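Local coordinates for protein putative DD-carboxypeptidase TP_0574 (Treponema pallidum, PDB 1O75) that binds penicillin and has zinc-stimulated carboxypeptidase activity, possibly trimming peptidoglycan peptides as a D,D-carboxypeptidase of this spirochaete's membrane, at residues B[158-170]-B[186-198]. The protein carries 2 engineered substitutions. Numbering follows the deposited sequence.
Sequences VPVAVPHELKGIA and TNGLKTMLTEDSF
Two parallel beta bridges join the end of strand 143-163 to strand 190-194, with Val-160 opposite Lys-190 and Ala-161 opposite Thr-191. Three backbone hydrogen bonds define the register: Lys-190 N to Pro-159 O (2.9 Å), Ala-161 N to Lys-190 O (3.0 Å) and Met-192 N to Ala-161 O (3.0 Å). The last is the straightest, at 170° about its hydrogen. The axes of strands 158-163 and 190-194 are inclined at 41°, and beyond Met-192 side chains take over from backbone pairing. Strand 8-16 bonds to Val-158, Val-160 and Val-162, so strand 143-163 is flanked within the mixed sheet of the N-terminal region. Where helix 167-173 follows the strand, Met-192 bridges the two elements: with CG anti to its backbone N (chi1 -168°) and the chain extended, its SD reaches Ala-170 CB at 3.8 Å and its CE meets Ile-169 CG2. Leu-166 CD1 packs on Met-192 CG at 3.7 Å, while the Pro-163 ring crosses Met-192 at about a right angle. Farther out, the end of Ile-169 lies against Glu-195. On the face bearing Val-160 and Lys-190, Val-160 CG1 approaches Phe-198 CE2 obliquely (3.8 Å), and Val-158 CG1 touches Lys-190 CD. The lysine chain then bends away, its NZ forming a salt bridge with Glu-24 and hydrogen bonds to the carbonyls of Tyr-20 and Ser-199.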
loop_
_atom_site.group_PDB
_atom_site.type_symbol
_atom_site.label_atom_id
_atom_site.label_comp_id
_atom_site.label_asym_id
_atom_site.label_seq_id
_atom_site.Cartn_x
_atom_site.Cartn_y
_atom_site.Cartn_z
ATOM N N VAL B 158 15.290 -12.139 -23.949
ATOM C CA VAL B 158 15.158 -13.564 -23.700
ATOM C C VAL B 158 16.539 -14.186 -23.951
ATOM O O VAL B 158 17.090 -14.033 -25.038
ATOM C CB VAL B 158 14.147 -14.210 -24.682
ATOM C CG1 VAL B 158 14.105 -15.729 -24.454
ATOM C CG2 VAL B 158 12.754 -13.584 -24.499
ATOM N N PRO B 159 17.115 -14.892 -22.961
ATOM C CA PRO B 159 18.433 -15.490 -23.196
ATOM C C PRO B 159 18.333 -16.629 -24.211
ATOM O O PRO B 159 17.553 -17.582 -24.037
ATOM C CB PRO B 159 18.860 -15.960 -21.810
ATOM C CG PRO B 159 17.550 -16.300 -21.152
ATOM C CD PRO B 159 16.639 -15.177 -21.597
ATOM N N VAL B 160 19.107 -16.525 -25.290
ATOM C CA VAL B 160 19.068 -17.552 -26.323
ATOM C C VAL B 160 20.426 -18.079 -26.783
ATOM O O VAL B 160 21.476 -17.456 -26.554
ATOM C CB VAL B 160 18.303 -17.062 -27.583
ATOM C CG1 VAL B 160 16.825 -16.855 -27.261
ATOM C CG2 VAL B 160 18.926 -15.759 -28.116
ATOM N N ALA B 161 20.378 -19.257 -27.406
ATOM C CA ALA B 161 21.549 -19.918 -27.994
ATOM C C ALA B 161 21.158 -19.959 -29.460
ATOM O O ALA B 161 20.101 -20.497 -29.805
ATOM C CB ALA B 161 21.714 -21.331 -27.453
ATOM N N VAL B 162 21.988 -19.370 -30.317
ATOM C CA VAL B 162 21.698 -19.293 -31.742
ATOM C C VAL B 162 22.746 -20.033 -32.571
ATOM O O VAL B 162 23.934 -19.717 -32.507
ATOM C CB VAL B 162 21.657 -17.809 -32.219
ATOM C CG1 VAL B 162 21.378 -17.732 -33.717
ATOM C CG2 VAL B 162 20.596 -17.043 -31.443
ATOM N N PRO B 163 22.313 -21.033 -33.355
ATOM C CA PRO B 163 23.255 -21.790 -34.185
ATOM C C PRO B 163 23.821 -20.854 -35.245
ATOM O O PRO B 163 23.118 -19.979 -35.749
ATOM C CB PRO B 163 22.382 -22.887 -34.799
ATOM C CG PRO B 163 21.217 -22.999 -33.841
ATOM C CD PRO B 163 20.946 -21.558 -33.505
ATOM N N HIS B 164 25.090 -21.048 -35.578
ATOM C CA HIS B 164 25.759 -20.227 -36.579
ATOM C C HIS B 164 24.918 -19.952 -37.828
ATOM O O HIS B 164 24.789 -18.810 -38.252
ATOM C CB HIS B 164 27.074 -20.889 -36.995
ATOM C CG HIS B 164 27.867 -20.075 -37.965
ATOM N ND1 HIS B 164 28.540 -18.931 -37.595
ATOM C CD2 HIS B 164 28.043 -20.202 -39.301
ATOM C CE1 HIS B 164 29.095 -18.386 -38.663
ATOM N NE2 HIS B 164 28.807 -19.138 -39.711
ATOM N N GLU B 165 24.344 -20.992 -38.417
ATOM C CA GLU B 165 23.535 -20.819 -39.621
ATOM C C GLU B 165 22.322 -19.912 -39.444
ATOM O O GLU B 165 21.779 -19.398 -40.424
ATOM C CB GLU B 165 23.055 -22.175 -40.148
ATOM C CG GLU B 165 22.303 -23.017 -39.124
ATOM C CD GLU B 165 23.227 -23.925 -38.329
ATOM O OE1 GLU B 165 24.240 -23.435 -37.784
ATOM O OE2 GLU B 165 22.938 -25.140 -38.247
ATOM N N LEU B 166 21.889 -19.718 -38.201
ATOM C CA LEU B 166 20.718 -18.883 -37.943
ATOM C C LEU B 166 21.052 -17.470 -37.481
ATOM O O LEU B 166 20.193 -16.590 -37.470
ATOM C CB LEU B 166 19.823 -19.563 -36.903
ATOM C CG LEU B 166 19.195 -20.874 -37.375
ATOM C CD1 LEU B 166 18.368 -21.493 -36.262
ATOM C CD2 LEU B 166 18.326 -20.596 -38.591
ATOM N N LYS B 167 22.307 -17.272 -37.100
ATOM C CA LYS B 167 22.795 -15.998 -36.599
ATOM C C LYS B 167 22.263 -14.769 -37.328
ATOM O O LYS B 167 21.915 -13.773 -36.698
ATOM C CB LYS B 167 24.321 -16.000 -36.636
ATOM C CG LYS B 167 24.970 -14.878 -35.860
ATOM C CD LYS B 167 26.369 -15.282 -35.424
ATOM C CE LYS B 167 26.985 -14.221 -34.540
ATOM N NZ LYS B 167 28.277 -14.680 -33.969
ATOM N N GLY B 168 22.182 -14.851 -38.654
ATOM C CA GLY B 168 21.728 -13.717 -39.437
ATOM C C GLY B 168 20.264 -13.380 -39.316
ATOM O O GLY B 168 19.895 -12.217 -39.145
ATOM N N ILE B 169 19.413 -14.388 -39.420
ATOM C CA ILE B 169 17.984 -14.138 -39.324
ATOM C C ILE B 169 17.630 -13.740 -37.891
ATOM O O ILE B 169 16.712 -12.953 -37.667
ATOM C CB ILE B 169 17.179 -15.373 -39.758
ATOM C CG1 ILE B 169 15.687 -15.067 -39.689
ATOM C CG2 ILE B 169 17.544 -16.559 -38.900
ATOM C CD1 ILE B 169 14.832 -16.094 -40.382
ATOM N N ALA B 170 18.390 -14.270 -36.939
ATOM C CA ALA B 170 18.194 -13.984 -35.522
ATOM C C ALA B 170 18.346 -12.481 -35.257
ATOM O O ALA B 170 17.491 -11.857 -34.620
ATOM C CB ALA B 170 19.209 -14.768 -34.702
ATOM N N THR B 186 23.224 -20.655 -18.712
ATOM C CA THR B 186 22.292 -19.618 -18.270
ATOM C C THR B 186 20.894 -20.145 -17.959
ATOM O O THR B 186 20.306 -20.870 -18.761
ATOM C CB THR B 186 22.180 -18.524 -19.331
ATOM O OG1 THR B 186 23.463 -17.901 -19.483
ATOM C CG2 THR B 186 21.133 -17.457 -18.921
ATOM N N ASN B 187 20.362 -19.769 -16.803
ATOM C CA ASN B 187 19.033 -20.223 -16.428
ATOM C C ASN B 187 17.979 -19.622 -17.341
ATOM O O ASN B 187 17.864 -18.397 -17.440
ATOM C CB ASN B 187 18.725 -19.843 -14.978
ATOM C CG ASN B 187 17.381 -20.375 -14.512
ATOM O OD1 ASN B 187 17.056 -21.548 -14.730
ATOM N ND2 ASN B 187 16.602 -19.529 -13.851
ATOM N N GLY B 188 17.209 -20.475 -18.017
ATOM C CA GLY B 188 16.155 -19.969 -18.885
ATOM C C GLY B 188 16.529 -19.890 -20.345
ATOM O O GLY B 188 15.754 -19.410 -21.166
ATOM N N LEU B 189 17.717 -20.388 -20.671
ATOM C CA LEU B 189 18.219 -20.369 -22.044
ATOM C C LEU B 189 17.290 -21.105 -22.990
ATOM O O LEU B 189 16.918 -22.243 -22.717
ATOM C CB LEU B 189 19.601 -21.029 -22.095
ATOM C CG LEU B 189 20.385 -20.921 -23.412
ATOM C CD1 LEU B 189 20.997 -19.519 -23.543
ATOM C CD2 LEU B 189 21.497 -21.985 -23.420
ATOM N N LYS B 190 16.915 -20.460 -24.091
ATOM C CA LYS B 190 16.058 -21.080 -25.100
ATOM C C LYS B 190 16.887 -21.171 -26.379
ATOM O O LYS B 190 17.574 -20.215 -26.750
ATOM C CB LYS B 190 14.802 -20.245 -25.368
ATOM C CG LYS B 190 13.815 -20.172 -24.200
ATOM C CD LYS B 190 12.770 -19.110 -24.502
ATOM C CE LYS B 190 11.372 -19.574 -24.260
ATOM N NZ LYS B 190 10.931 -20.601 -25.203
ATOM N N THR B 191 16.814 -22.313 -27.060
ATOM C CA THR B 191 17.603 -22.517 -28.273
ATOM C C THR B 191 16.823 -22.270 -29.561
ATOM O O THR B 191 15.723 -22.781 -29.758
ATOM C CB THR B 191 18.199 -23.944 -28.247
ATOM O OG1 THR B 191 19.034 -24.057 -27.084
ATOM C CG2 THR B 191 19.032 -24.237 -29.520
ATOM N N MET B 192 17.380 -21.445 -30.439
ATOM C CA MET B 192 16.698 -21.169 -31.696
ATOM C C MET B 192 16.742 -22.473 -32.480
ATOM O O MET B 192 17.821 -23.022 -32.687
ATOM C CB MET B 192 17.403 -20.043 -32.456
ATOM C CG MET B 192 16.599 -19.514 -33.617
ATOM S SD MET B 192 17.306 -17.996 -34.296
ATOM C CE MET B 192 16.000 -17.486 -35.347
ATOM N N LEU B 193 15.570 -22.976 -32.872
ATOM C CA LEU B 193 15.457 -24.247 -33.591
ATOM C C LEU B 193 15.375 -24.079 -35.101
ATOM O O LEU B 193 15.906 -24.897 -35.853
ATOM C CB LEU B 193 14.218 -25.014 -33.112
ATOM C CG LEU B 193 14.209 -25.369 -31.621
ATOM C CD1 LEU B 193 12.824 -25.842 -31.194
ATOM C CD2 LEU B 193 15.261 -26.425 -31.360
ATOM N N THR B 194 14.680 -23.041 -35.541
ATOM C CA THR B 194 14.548 -22.775 -36.959
ATOM C C THR B 194 14.565 -21.268 -37.137
ATOM O O THR B 194 14.726 -20.519 -36.170
ATOM C CB THR B 194 13.235 -23.317 -37.537
ATOM O OG1 THR B 194 12.138 -22.589 -36.982
ATOM C CG2 THR B 194 13.071 -24.808 -37.217
ATOM N N GLU B 195 14.385 -20.827 -38.372
ATOM C CA GLU B 195 14.392 -19.409 -38.680
ATOM C C GLU B 195 13.305 -18.655 -37.917
ATOM O O GLU B 195 13.357 -17.432 -37.791
ATOM C CB GLU B 195 14.180 -19.222 -40.179
ATOM C CG GLU B 195 12.806 -19.624 -40.641
ATOM C CD GLU B 195 12.677 -19.581 -42.148
ATOM O OE1 GLU B 195 13.160 -18.600 -42.753
ATOM O OE2 GLU B 195 12.088 -20.522 -42.726
ATOM N N ASP B 196 12.312 -19.375 -37.410
ATOM C CA ASP B 196 11.236 -18.697 -36.698
ATOM C C ASP B 196 10.697 -19.442 -35.479
ATOM O O ASP B 196 9.508 -19.348 -35.182
ATOM C CB ASP B 196 10.092 -18.420 -37.669
ATOM C CG ASP B 196 9.387 -19.686 -38.108
ATOM O OD1 ASP B 196 9.895 -20.793 -37.797
ATOM O OD2 ASP B 196 8.327 -19.576 -38.764
ATOM N N SER B 197 11.557 -20.167 -34.767
ATOM C CA SER B 197 11.085 -20.905 -33.588
ATOM C C SER B 197 12.190 -21.167 -32.577
ATOM O O SER B 197 13.353 -21.377 -32.947
ATOM C CB SER B 197 10.450 -22.235 -34.017
ATOM O OG SER B 197 11.433 -23.200 -34.369
ATOM N N PHE B 198 11.826 -21.138 -31.293
ATOM C CA PHE B 198 12.783 -21.380 -30.221
ATOM C C PHE B 198 12.286 -22.498 -29.317
ATOM O O PHE B 198 11.086 -22.690 -29.156
ATOM C CB PHE B 198 12.998 -20.108 -29.386
ATOM C CG PHE B 198 13.609 -18.966 -30.164
ATOM C CD1 PHE B 198 12.841 -18.225 -31.059
ATOM C CD2 PHE B 198 14.958 -18.642 -30.001
ATOM C CE1 PHE B 198 13.414 -17.162 -31.787
ATOM C CE2 PHE B 198 15.531 -17.600 -30.714
ATOM C CZ PHE B 198 14.754 -16.855 -31.611
#